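Local coordinates for extracellular solute-binding protein (Conexibacter woesei, PDB 4P98) that probably captures a small solute outside the cell membrane, perhaps a nucleoside as in PnrA-like relatives, for uptake by an ABC transporter, at residues A[22-27]-A[69-74]; A[32-37]-A[119-124]; A[91-96]-A[100-105]; A[134-139]-A[202-207]; A[196-201]-A[221-226]. All coordinates share one frame; numbering follows the deposited sequence.

Overall arrangement
The five contacts divide between two lobes, each a parallel sheet flanked by helices. Contacts 1 and 3, with centres about 10 Å apart, hold helices 61-73 and 84-94 to the six-stranded sheet. Contact 2 joins the same sheet near the molecule's centre, about 16 to 17 Å from these and 23 to 29 Å from contacts 4 and 5 (centre to centre). Contacts 4 and 5, with centres about 10 Å apart, involve neighbouring strands of the five-stranded sheet, 39 to 45 Å from contacts 1 and 3. In sequence contacts 1 and 2 interleave, contact 3 is nested within contact 2, and contacts 4 and 5 interleave later. This plan matches a periplasmic-binding-protein fold, its ligand cleft between the lobes.

Contact 1: residues A[22-27]-A[69-74]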
# COMPACT_ATOMS: atom_id res chain seq x y z
N ALA A 22 10.87 -2.31 17.14
CA ALA A 22 9.95 -3.43 17.00
C ALA A 22 8.83 -3.01 16.08
O ALA A 22 8.24 -1.93 16.28
CB ALA A 22 9.40 -3.85 18.36
N ILE A 23 8.54 -3.85 15.08
CA ILE A 23 7.40 -3.66 14.19
C ILE A 23 6.34 -4.69 14.58
O ILE A 23 6.63 -5.90 14.58
CB ILE A 23 7.75 -3.86 12.70
CG1 ILE A 23 9.02 -3.10 12.29
CG2 ILE A 23 6.57 -3.47 11.83
CD1 ILE A 23 8.93 -1.60 12.31
N ILE A 24 5.15 -4.21 14.90
CA ILE A 24 4.01 -5.06 15.22
C ILE A 24 3.02 -4.94 14.06
O ILE A 24 2.34 -3.93 13.93
CB ILE A 24 3.31 -4.59 16.52
CG1 ILE A 24 4.31 -4.40 17.67
CG2 ILE A 24 2.19 -5.54 16.90
CD1 ILE A 24 5.20 -5.59 17.91
N ALA A 25 2.94 -5.98 13.23
CA ALA A 25 2.15 -5.95 12.00
C ALA A 25 0.79 -6.57 12.21
O ALA A 25 0.65 -7.59 12.90
CB ALA A 25 2.88 -6.65 10.88
N SER A 26 -0.21 -5.96 11.57
CA SER A 26 -1.59 -6.40 11.64
C SER A 26 -1.76 -7.80 11.04
O SER A 26 -2.46 -8.64 11.58
CB SER A 26 -2.47 -5.39 10.90
OG SER A 26 -3.84 -5.74 10.94
N GLY A 27 -1.10 -8.02 9.90
CA GLY A 27 -1.19 -9.29 9.17
C GLY A 27 0.15 -9.95 8.95
O GLY A 27 1.06 -9.80 9.75
N ARG A 69 3.49 -3.99 24.97
CA ARG A 69 3.93 -3.71 26.33
C ARG A 69 5.29 -4.36 26.61
O ARG A 69 6.17 -3.74 27.21
CB ARG A 69 2.90 -4.18 27.36
CG ARG A 69 3.30 -3.87 28.80
CD ARG A 69 2.19 -4.18 29.81
NE ARG A 69 1.03 -3.32 29.59
CZ ARG A 69 -0.11 -3.70 29.02
NH1 ARG A 69 -0.31 -4.96 28.64
NH2 ARG A 69 -1.07 -2.80 28.86
N GLN A 70 5.44 -5.61 26.18
CA GLN A 70 6.66 -6.37 26.42
C GLN A 70 7.87 -5.74 25.74
O GLN A 70 8.94 -5.68 26.32
CB GLN A 70 6.46 -7.82 25.94
CG GLN A 70 7.70 -8.69 26.02
CD GLN A 70 7.43 -10.14 25.65
OE1 GLN A 70 6.48 -10.45 24.92
NE2 GLN A 70 8.28 -11.02 26.14
N PHE A 71 7.71 -5.25 24.51
CA PHE A 71 8.81 -4.56 23.84
C PHE A 71 9.19 -3.28 24.57
O PHE A 71 10.37 -2.98 24.75
CB PHE A 71 8.49 -4.26 22.38
CG PHE A 71 8.65 -5.44 21.46
CD1 PHE A 71 9.88 -6.07 21.34
CD2 PHE A 71 7.59 -5.90 20.70
CE1 PHE A 71 10.05 -7.15 20.47
CE2 PHE A 71 7.75 -6.97 19.84
CZ PHE A 71 8.97 -7.61 19.73
N ALA A 72 8.19 -2.51 24.99
CA ALA A 72 8.45 -1.28 25.73
C ALA A 72 9.12 -1.56 27.08
O ALA A 72 10.03 -0.85 27.47
CB ALA A 72 7.16 -0.50 25.95
N ALA A 73 8.65 -2.60 27.77
CA ALA A 73 9.19 -2.96 29.08
C ALA A 73 10.64 -3.43 28.98
O ALA A 73 11.43 -3.21 29.89
CB ALA A 73 8.32 -4.03 29.74
N ARG A 74 10.98 -4.07 27.87
CA ARG A 74 12.34 -4.55 27.62
C ARG A 74 13.30 -3.46 27.14
O ARG A 74 14.45 -3.74 26.84
CB ARG A 74 12.32 -5.68 26.59
CG ARG A 74 11.70 -6.97 27.09
CD ARG A 74 11.53 -7.96 25.95
NE ARG A 74 12.80 -8.13 25.25
CZ ARG A 74 12.95 -8.62 24.03
NH1 ARG A 74 11.90 -9.02 23.31
NH2 ARG A 74 14.18 -8.71 23.52
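Helix 61-73 meets strand 22-25 through Phe71, whose ring rests against Ala22 and Ile24. At the start of segment 69-74, Arg69 takes no part in the strand contact; its NH2 forms salt bridges with Glu65 and with Glu96, tying this part of the helix to its own preceding turn and to the chain just after helix 84-94. Helical continuity is kept by the bond from Ala73 N to Arg69 O at 2.8 Å. Phe71 then turns inward, with CG opposite the carbonyl carbon and beside the backbone N (chi1 -79°), which carries the ring out over the sheet. Ala22 CB stands over one face, 3.5 Å from the Phe71 ring centroid and 11° off the normal. This CH-pi contact is centred, as Ala22 CB is 3.6 Å from Phe71 CG and still only 4.0 Å from Phe71 CZ. Ile24 approaches differently: its CD1 comes obliquely to CE2 of Phe71 at 3.5 Å. Both strand residues face the helix because alternate side chains share a side of the sheet; Ile23 points the other way, to Ala42 of helix 34-45. Helix 61-73 is the connection of a beta-alpha-beta crossover from strand 53-55 to strand 78-82, which passes over strand 22-25 lying between them. An alanine replacing Phe71 would remove the ring and is likely to leave a gap over Ala22 CB and Ile24 CD1. After Phe71 in sequence, Ala72 packs on Phe97, and Arg74 N reaches Gln70 O at 3.0 Å as the helix finishes.

Contact 2: residues A[32-37]-A[119-124]; sequences GAFNAW and DGWTYD
Phe34 reaches Trp121 and Tyr123 with the CD1-CE1 side of its ring. Its CE1 lies 4.2 Å from Trp121 CH2, arriving at the edge of the indole and near the indole plane, so this is a rim contact and not a stack. The same Phe34 CE1 is 4.0 Å from Tyr123 CE1, and Tyr123 OH is equally near to Phe34 CE1 and Phe34 CD1, 3.9 Å from each; the two side chains cross obliquely. Phe34 can extend this far because its CG is placed opposite the backbone N (chi1 -178°), pointing the ring away from the helix. Trp121 and Tyr123, two residues apart on strand 118-123, project from the same side of the sheet and meet it together. The contact is centred about 6 Å from the centre of the chain, joining the start of helix 34-45 to the C-terminal end of a sheet strand; in this two-lobed fold such ends probably border the ligand cleft. In the second shell His82 stacks on the Phe34 ring, while its NE2 is hydrogen-bonded to Phe34 O. Trp121 is packed against Ser103 and Ser105 on one neighbouring strand and against Leu271 of strand 268-271, the neighbour on the opposite flank of strand 118-123. Further out, Asp31 OD1 bonds to the N atoms of Ala33 and Ala36, fixing the first turn. Trp37 lies across that turn, with Ala33 O 3.1 Å above its ring plane, toward the rim.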
# COMPACT_ATOMS: atom_id res chain seq x y z
N GLY A 32 3.13 -10.00 0.40
CA GLY A 32 3.58 -9.28 -0.79
C GLY A 32 2.85 -7.96 -1.02
O GLY A 32 2.76 -7.48 -2.15
N ALA A 33 2.31 -7.39 0.06
CA ALA A 33 1.49 -6.19 -0.04
C ALA A 33 1.64 -5.38 1.26
O ALA A 33 2.77 -5.17 1.72
CB ALA A 33 0.05 -6.56 -0.35
N PHE A 34 0.53 -4.93 1.86
CA PHE A 34 0.57 -3.97 2.98
C PHE A 34 1.60 -4.32 4.06
O PHE A 34 2.42 -3.48 4.42
CB PHE A 34 -0.82 -3.82 3.63
CG PHE A 34 -0.87 -2.82 4.75
CD1 PHE A 34 -0.86 -1.45 4.48
CD2 PHE A 34 -0.96 -3.24 6.08
CE1 PHE A 34 -0.92 -0.53 5.51
CE2 PHE A 34 -1.02 -2.32 7.11
CZ PHE A 34 -0.99 -0.96 6.82
N ASN A 35 1.58 -5.55 4.56
CA ASN A 35 2.48 -5.89 5.66
C ASN A 35 3.91 -6.06 5.19
O ASN A 35 4.84 -5.67 5.91
CB ASN A 35 2.01 -7.10 6.45
CG ASN A 35 0.70 -6.82 7.16
OD1 ASN A 35 0.67 -6.25 8.24
ND2 ASN A 35 -0.39 -7.22 6.54
N ALA A 36 4.09 -6.60 3.99
CA ALA A 36 5.42 -6.72 3.39
C ALA A 36 6.06 -5.34 3.22
O ALA A 36 7.28 -5.21 3.35
CB ALA A 36 5.35 -7.42 2.06
N TRP A 37 5.25 -4.33 2.94
CA TRP A 37 5.79 -2.97 2.75
C TRP A 37 6.48 -2.44 4.01
O TRP A 37 7.52 -1.79 3.92
CB TRP A 37 4.71 -2.00 2.27
CG TRP A 37 4.04 -2.40 0.97
CD1 TRP A 37 4.56 -3.19 -0.02
CD2 TRP A 37 2.73 -2.03 0.53
NE1 TRP A 37 3.66 -3.33 -1.05
CE2 TRP A 37 2.53 -2.62 -0.74
CE3 TRP A 37 1.71 -1.25 1.07
CZ2 TRP A 37 1.36 -2.46 -1.47
CZ3 TRP A 37 0.53 -1.09 0.34
CH2 TRP A 37 0.37 -1.70 -0.90
N ASP A 119 4.00 9.17 17.15
CA ASP A 119 3.85 9.71 15.79
C ASP A 119 2.80 8.88 15.05
O ASP A 119 2.71 7.65 15.22
CB ASP A 119 5.18 9.64 15.02
CG ASP A 119 6.22 10.68 15.44
OD1 ASP A 119 5.95 11.55 16.31
OD2 ASP A 119 7.34 10.63 14.86
N GLY A 120 2.00 9.54 14.21
CA GLY A 120 0.98 8.88 13.43
C GLY A 120 1.13 9.07 11.93
O GLY A 120 1.79 10.02 11.48
N TRP A 121 0.51 8.19 11.16
CA TRP A 121 0.46 8.37 9.71
C TRP A 121 -0.79 7.80 9.09
O TRP A 121 -1.51 6.98 9.69
CB TRP A 121 1.73 7.83 9.03
CG TRP A 121 1.90 6.33 9.12
CD1 TRP A 121 2.50 5.63 10.14
CD2 TRP A 121 1.50 5.36 8.15
NE1 TRP A 121 2.47 4.28 9.86
CE2 TRP A 121 1.85 4.09 8.65
CE3 TRP A 121 0.84 5.44 6.91
CZ2 TRP A 121 1.58 2.91 7.94
CZ3 TRP A 121 0.59 4.25 6.20
CH2 TRP A 121 0.96 3.01 6.73
N THR A 122 -1.04 8.25 7.87
CA THR A 122 -2.20 7.84 7.11
C THR A 122 -1.88 7.86 5.60
O THR A 122 -0.84 8.38 5.18
CB THR A 122 -3.41 8.75 7.42
OG1 THR A 122 -4.60 8.19 6.85
CG2 THR A 122 -3.21 10.13 6.87
N TYR A 123 -2.78 7.26 4.83
CA TYR A 123 -2.77 7.33 3.38
C TYR A 123 -4.19 7.16 2.86
O TYR A 123 -5.08 6.72 3.60
CB TYR A 123 -1.87 6.27 2.77
CG TYR A 123 -2.38 4.82 2.91
CD1 TYR A 123 -2.35 4.16 4.14
CD2 TYR A 123 -2.87 4.13 1.81
CE1 TYR A 123 -2.79 2.83 4.26
CE2 TYR A 123 -3.31 2.81 1.93
CZ TYR A 123 -3.27 2.17 3.15
OH TYR A 123 -3.72 0.86 3.26
N ASP A 124 -4.39 7.50 1.60
CA ASP A 124 -5.72 7.45 1.00
C ASP A 124 -5.77 6.30 -0.01
O ASP A 124 -4.98 6.26 -0.97
CB ASP A 124 -6.06 8.77 0.30
CG ASP A 124 -6.39 9.91 1.29
OD1 ASP A 124 -6.84 9.66 2.42
OD2 ASP A 124 -6.19 11.08 0.91

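Contact 3: residues A[91-96]-A[100-105]; sequences LRVATE and VHFSAS
The beta-alpha-beta unit made of strand 78-82, helix 84-94 and strand 101-105 is closed here, where Ala94 and Val93 near the end of the helix pack on Phe102 of the following strand. Only three residues link the segments, and the CA atoms of Ala94 and Phe102 are 6.6 Å apart. Phe102 CG sits opposite its own carbonyl carbon, which brings the ring under Ala94. Ala94 CA stands over one face, 3.9 Å from the Phe102 centroid and 23° off the normal; this CH-pi contact is displaced toward the rim. Ala94 CB adds to the same patch at 3.7 Å from Phe102 CD1. Val93 comes in obliquely and less closely, its CG1 4.3 Å from Phe102 CE2. With no hydrogen bond across it, the contact rests on apolar packing and the CH-pi approach. Ile68 of helix 61-73 also touches Phe102, so the ring is wedged where two helices meet the sheet. Asn117 ND2 is hydrogen-bonded to both Ala94 O and Val100 O, bridging the two segments. Within segment 91-96, Thr95 OG1 donates to Arg92 O over 2.6 Å, with a C=O...donor angle of 157° and a 16° tilt from the carbonyl plane.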
# COMPACT_ATOMS: atom_id res chain seq x y z
N LEU A 91 -1.72 3.23 21.14
CA LEU A 91 -2.03 4.46 21.88
C LEU A 91 -2.20 4.21 23.38
O LEU A 91 -1.81 5.05 24.18
CB LEU A 91 -3.28 5.14 21.32
CG LEU A 91 -3.20 5.56 19.86
CD1 LEU A 91 -4.56 6.04 19.40
CD2 LEU A 91 -2.17 6.66 19.68
N ARG A 92 -2.76 3.07 23.75
CA ARG A 92 -2.97 2.74 25.16
C ARG A 92 -1.66 2.48 25.90
O ARG A 92 -1.44 3.02 27.00
CB ARG A 92 -3.89 1.52 25.29
CG ARG A 92 -5.29 1.70 24.73
CD ARG A 92 -6.14 0.50 25.07
NE ARG A 92 -6.35 0.49 26.50
CZ ARG A 92 -7.31 1.16 27.13
NH1 ARG A 92 -8.21 1.86 26.44
NH2 ARG A 92 -7.39 1.11 28.45
N VAL A 93 -0.78 1.69 25.29
CA VAL A 93 0.48 1.33 25.92
C VAL A 93 1.41 2.54 25.97
O VAL A 93 2.14 2.71 26.94
CB VAL A 93 1.14 0.11 25.24
CG1 VAL A 93 2.48 -0.23 25.88
CG2 VAL A 93 0.21 -1.09 25.34
N ALA A 94 1.36 3.39 24.95
CA ALA A 94 2.16 4.62 24.94
C ALA A 94 2.02 5.42 26.24
O ALA A 94 3.01 5.96 26.74
CB ALA A 94 1.81 5.49 23.74
N THR A 95 0.81 5.48 26.80
CA THR A 95 0.57 6.22 28.04
C THR A 95 1.32 5.62 29.23
O THR A 95 1.58 6.32 30.19
CB THR A 95 -0.93 6.28 28.40
OG1 THR A 95 -1.40 4.98 28.78
CG2 THR A 95 -1.77 6.82 27.23
N GLU A 96 1.67 4.33 29.16
CA GLU A 96 2.40 3.64 30.23
C GLU A 96 3.91 3.87 30.20
O GLU A 96 4.59 3.66 31.21
CB GLU A 96 2.16 2.12 30.15
CG GLU A 96 0.70 1.68 30.20
CD GLU A 96 0.52 0.19 29.91
OE1 GLU A 96 1.50 -0.58 29.99
OE2 GLU A 96 -0.60 -0.22 29.57
N VAL A 100 9.37 5.95 26.01
CA VAL A 100 9.46 5.07 24.84
C VAL A 100 8.69 5.74 23.70
O VAL A 100 7.73 6.47 23.93
CB VAL A 100 8.92 3.67 25.16
CG1 VAL A 100 9.03 2.74 23.97
CG2 VAL A 100 9.70 3.08 26.34
N HIS A 101 9.14 5.50 22.48
CA HIS A 101 8.58 6.15 21.30
C HIS A 101 7.74 5.15 20.50
O HIS A 101 8.13 4.00 20.34
CB HIS A 101 9.72 6.73 20.47
CG HIS A 101 10.69 7.55 21.28
ND1 HIS A 101 11.91 7.06 21.70
CD2 HIS A 101 10.57 8.78 21.81
CE1 HIS A 101 12.52 7.99 22.42
NE2 HIS A 101 11.73 9.04 22.50
N PHE A 102 6.58 5.60 20.04
CA PHE A 102 5.61 4.74 19.36
C PHE A 102 5.13 5.33 18.05
O PHE A 102 5.08 6.55 17.89
CB PHE A 102 4.40 4.50 20.26
CG PHE A 102 4.73 3.83 21.57
CD1 PHE A 102 5.18 4.56 22.66
CD2 PHE A 102 4.58 2.45 21.71
CE1 PHE A 102 5.49 3.94 23.86
CE2 PHE A 102 4.87 1.83 22.92
CZ PHE A 102 5.33 2.56 23.98
N SER A 103 4.74 4.45 17.13
CA SER A 103 4.11 4.85 15.87
C SER A 103 2.82 4.09 15.66
O SER A 103 2.74 2.89 15.96
CB SER A 103 5.05 4.60 14.70
OG SER A 103 4.38 4.70 13.45
N ALA A 104 1.81 4.78 15.14
CA ALA A 104 0.53 4.16 14.84
C ALA A 104 0.03 4.67 13.50
O ALA A 104 0.39 5.78 13.08
CB ALA A 104 -0.48 4.48 15.94
N SER A 105 -0.79 3.87 12.83
CA SER A 105 -1.38 4.27 11.56
C SER A 105 -2.87 4.31 11.66
O SER A 105 -3.46 3.63 12.50
CB SER A 105 -0.92 3.33 10.44
OG SER A 105 -1.46 2.01 10.55

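Contact 4: residues A[134-139]-A[202-207]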
# COMPACT_ATOMS: atom_id res chain seq x y z
N PHE A 134 -3.85 5.25 -13.70
CA PHE A 134 -2.99 6.11 -14.50
C PHE A 134 -1.93 5.31 -15.26
O PHE A 134 -1.66 5.59 -16.42
CB PHE A 134 -2.33 7.17 -13.63
CG PHE A 134 -1.51 8.16 -14.40
CD1 PHE A 134 -0.17 7.95 -14.62
CD2 PHE A 134 -2.11 9.30 -14.92
CE1 PHE A 134 0.59 8.86 -15.35
CE2 PHE A 134 -1.36 10.22 -15.65
CZ PHE A 134 -0.02 10.00 -15.86
N VAL A 135 -1.32 4.32 -14.60
CA VAL A 135 -0.36 3.44 -15.27
C VAL A 135 -1.06 2.66 -16.37
O VAL A 135 -0.52 2.53 -17.48
CB VAL A 135 0.35 2.48 -14.28
CG1 VAL A 135 1.13 1.40 -15.02
CG2 VAL A 135 1.30 3.23 -13.37
N ALA A 136 -2.26 2.16 -16.09
CA ALA A 136 -3.04 1.44 -17.09
C ALA A 136 -3.32 2.29 -18.33
O ALA A 136 -3.24 1.81 -19.45
CB ALA A 136 -4.36 0.95 -16.49
N GLY A 137 -3.64 3.56 -18.11
CA GLY A 137 -3.93 4.47 -19.21
C GLY A 137 -2.70 4.97 -19.94
O GLY A 137 -2.83 5.58 -21.00
N SER A 138 -1.52 4.71 -19.40
CA SER A 138 -0.26 5.14 -20.01
C SER A 138 0.37 4.10 -20.93
O SER A 138 1.40 4.36 -21.53
CB SER A 138 0.75 5.50 -18.92
OG SER A 138 0.29 6.61 -18.16
N LEU A 139 -0.24 2.91 -21.03
CA LEU A 139 0.37 1.80 -21.75
C LEU A 139 0.12 1.91 -23.25
O LEU A 139 -0.70 2.70 -23.68
CB LEU A 139 -0.19 0.47 -21.24
CG LEU A 139 -0.03 0.20 -19.75
CD1 LEU A 139 -0.72 -1.11 -19.39
CD2 LEU A 139 1.44 0.17 -19.34
N ALA A 202 -10.74 -7.84 -21.99
CA ALA A 202 -9.73 -7.11 -21.23
C ALA A 202 -8.32 -7.38 -21.75
O ALA A 202 -7.94 -8.55 -21.96
CB ALA A 202 -9.80 -7.44 -19.75
N GLN A 203 -7.57 -6.31 -21.97
CA GLN A 203 -6.19 -6.40 -22.46
C GLN A 203 -5.18 -6.16 -21.35
O GLN A 203 -3.98 -6.21 -21.57
CB GLN A 203 -5.98 -5.40 -23.60
CG GLN A 203 -6.89 -5.68 -24.80
CD GLN A 203 -6.95 -4.54 -25.80
OE1 GLN A 203 -7.13 -3.38 -25.43
NE2 GLN A 203 -6.82 -4.86 -27.07
N LEU A 204 -5.69 -5.92 -20.14
CA LEU A 204 -4.88 -5.72 -18.95
C LEU A 204 -5.78 -6.02 -17.75
O LEU A 204 -6.97 -5.67 -17.76
CB LEU A 204 -4.40 -4.27 -18.88
CG LEU A 204 -3.81 -3.74 -17.57
CD1 LEU A 204 -2.34 -4.10 -17.45
CD2 LEU A 204 -3.99 -2.22 -17.48
N LEU A 205 -5.21 -6.62 -16.73
CA LEU A 205 -5.98 -6.96 -15.54
C LEU A 205 -5.39 -6.30 -14.31
O LEU A 205 -4.23 -6.51 -14.00
CB LEU A 205 -6.04 -8.49 -15.36
CG LEU A 205 -6.94 -9.20 -16.38
CD1 LEU A 205 -6.67 -10.70 -16.47
CD2 LEU A 205 -8.41 -8.92 -16.12
N VAL A 206 -6.21 -5.52 -13.61
CA VAL A 206 -5.76 -4.80 -12.42
C VAL A 206 -6.35 -5.44 -11.17
O VAL A 206 -7.55 -5.60 -11.07
CB VAL A 206 -6.22 -3.33 -12.48
CG1 VAL A 206 -5.61 -2.54 -11.32
CG2 VAL A 206 -5.83 -2.70 -13.81
N ALA A 207 -5.48 -5.78 -10.23
CA ALA A 207 -5.87 -6.35 -8.93
C ALA A 207 -5.90 -5.29 -7.85
O ALA A 207 -4.92 -4.55 -7.67
CB ALA A 207 -4.88 -7.43 -8.53
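Apolar contact between segments 134-139 and 202-207 is concentrated on Leu204, whose two methyl groups face Ala136 and Leu139. Leu204 CD2 presses on Ala136 CB at 3.3 Å, shorter than a normal carbon-carbon contact; the exact degree of crowding is doubtful, but the two are clearly in touch. Leu139 CD1 lies 3.9 Å from Leu204 CD1 and equally far from its CD2, so one methyl straddles the fork of the other residue. The two leucine side chains stand roughly perpendicular. Leu204 swings its CG to the far side from its amide nitrogen (chi1 166°), extending its fork toward the helix. These residues belong to the second lobe, where helix 125-137, which follows directly after strand 118-123 of the first sheet, packs over the five-stranded parallel sheet near the start of strand 205-207. Ile226 of the adjacent strand touches both Ala136 and Leu204, and Leu167 of helix 154-170 also packs on Ala136, giving the alanine methyl neighbours from sheet and helix alike. No hydrogen bond crosses between the two segments. As helix 125-137 finishes, Ser138 OG donates to Phe134 O at 2.8 Å, with a C=O...donor angle of 146° and the donor 32° from the carbonyl plane. Ser138 N bonds to Val135 O at 3.1 Å. In the other segment, Gln203 OE1 is hydrogen-bonded to Glu143 N and Lys144 N, joining the approach to strand 205-207 to the start of strand 144-149.

Contact 5: residues A[196-201]-A[221-226]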
# COMPACT_ATOMS: atom_id res chain seq x y z
N GLY A 196 -13.32 -14.02 -16.56
CA GLY A 196 -14.53 -13.46 -17.14
C GLY A 196 -14.28 -12.14 -17.86
O GLY A 196 -14.77 -11.92 -18.97
N LEU A 197 -13.49 -11.26 -17.24
CA LEU A 197 -13.13 -9.98 -17.86
C LEU A 197 -12.23 -10.20 -19.09
O LEU A 197 -12.37 -9.52 -20.10
CB LEU A 197 -12.43 -9.08 -16.86
CG LEU A 197 -13.29 -8.68 -15.66
CD1 LEU A 197 -12.47 -7.97 -14.61
CD2 LEU A 197 -14.44 -7.81 -16.10
N LEU A 198 -11.32 -11.16 -18.98
CA LEU A 198 -10.44 -11.54 -20.09
C LEU A 198 -11.25 -12.04 -21.30
O LEU A 198 -11.05 -11.59 -22.43
CB LEU A 198 -9.49 -12.62 -19.61
CG LEU A 198 -8.33 -13.06 -20.47
CD1 LEU A 198 -7.42 -11.87 -20.75
CD2 LEU A 198 -7.59 -14.17 -19.72
N ASP A 199 -12.18 -12.95 -21.04
CA ASP A 199 -13.07 -13.48 -22.08
C ASP A 199 -13.89 -12.41 -22.78
O ASP A 199 -14.15 -12.50 -23.97
CB ASP A 199 -14.02 -14.52 -21.49
CG ASP A 199 -13.31 -15.78 -21.03
OD1 ASP A 199 -12.12 -15.96 -21.35
OD2 ASP A 199 -13.96 -16.58 -20.34
N LYS A 200 -14.29 -11.39 -22.03
CA LYS A 200 -14.99 -10.24 -22.61
C LYS A 200 -14.09 -9.28 -23.36
O LYS A 200 -14.59 -8.40 -24.04
CB LYS A 200 -15.77 -9.48 -21.52
CG LYS A 200 -17.00 -10.22 -21.04
CD LYS A 200 -17.62 -9.47 -19.88
CE LYS A 200 -18.74 -10.24 -19.23
NZ LYS A 200 -19.22 -9.51 -18.01
N GLY A 201 -12.77 -9.42 -23.25
CA GLY A 201 -11.84 -8.61 -24.04
C GLY A 201 -10.82 -7.74 -23.32
O GLY A 201 -10.10 -7.00 -23.97
N GLY A 221 -4.01 -16.16 -20.43
CA GLY A 221 -4.41 -15.34 -21.58
C GLY A 221 -3.35 -14.40 -22.14
O GLY A 221 -3.65 -13.59 -23.00
N ASP A 222 -2.11 -14.51 -21.67
CA ASP A 222 -1.00 -13.68 -22.13
C ASP A 222 -1.28 -12.18 -22.06
O ASP A 222 -0.95 -11.45 -22.99
CB ASP A 222 -0.62 -14.06 -23.58
CG ASP A 222 -0.28 -15.53 -23.74
OD1 ASP A 222 0.57 -16.02 -22.98
OD2 ASP A 222 -0.86 -16.18 -24.64
N VAL A 223 -1.88 -11.72 -20.96
CA VAL A 223 -2.09 -10.26 -20.76
C VAL A 223 -1.27 -9.78 -19.57
O VAL A 223 -0.93 -10.56 -18.69
CB VAL A 223 -3.56 -9.85 -20.56
CG1 VAL A 223 -4.38 -10.12 -21.81
CG2 VAL A 223 -4.18 -10.51 -19.34
N PRO A 224 -0.93 -8.48 -19.55
CA PRO A 224 -0.18 -8.00 -18.40
C PRO A 224 -1.10 -7.72 -17.20
O PRO A 224 -2.30 -7.59 -17.36
CB PRO A 224 0.43 -6.68 -18.91
CG PRO A 224 -0.55 -6.22 -19.92
CD PRO A 224 -1.02 -7.47 -20.61
N THR A 225 -0.51 -7.62 -16.01
CA THR A 225 -1.25 -7.20 -14.83
C THR A 225 -0.63 -5.95 -14.17
O THR A 225 0.53 -5.59 -14.41
CB THR A 225 -1.38 -8.32 -13.78
OG1 THR A 225 -0.12 -8.62 -13.19
CG2 THR A 225 -1.99 -9.58 -14.40
N ILE A 226 -1.45 -5.31 -13.34
CA ILE A 226 -1.02 -4.27 -12.40
C ILE A 226 -1.57 -4.64 -11.02
O ILE A 226 -2.72 -5.06 -10.91
CB ILE A 226 -1.57 -2.90 -12.81
CG1 ILE A 226 -0.90 -2.43 -14.10
CG2 ILE A 226 -1.35 -1.85 -11.71
CD1 ILE A 226 -1.56 -1.23 -14.73
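Leu198 meets Gly221 and Val223 with no ring or other flat side-chain group on either partner, so the contact has neither faces nor edges to assign and rests on methyl groups against methyl groups and backbone. Leu198 CD1 faces the fork of Val223, 3.7 Å from CG1 and 3.8 Å from CG2, and the two side chains lie alongside each other, running in opposite senses. The other branch, Leu198 CD2, comes to Gly221 CA at 3.9 Å. Leu198 reaches both partners because its first torsion is extended, CG trans to the main-chain nitrogen (chi1 -170°). Gly221 suits the fit: a CB modelled on it would stand 2.5 Å from Leu198 CD2, a clash. Both segments include helix ends closed by Schellman motifs, at Gly201 after helix 187-199 and at Asp222 after helix 212-221; at the first, Gly201 N bonds to Leu198 O at 2.9 Å. The contact thus ties two successive helix ends together at the surface of the second lobe, beside strand 225-226. An alanine at Leu198 would lack both terminal methyls and would probably deprive Val223 and Gly221 of this apolar contact. With no hydrogen bond or charge pair between the segments, cohesion here is probably supplied by dispersion and by shielding these methyls from water.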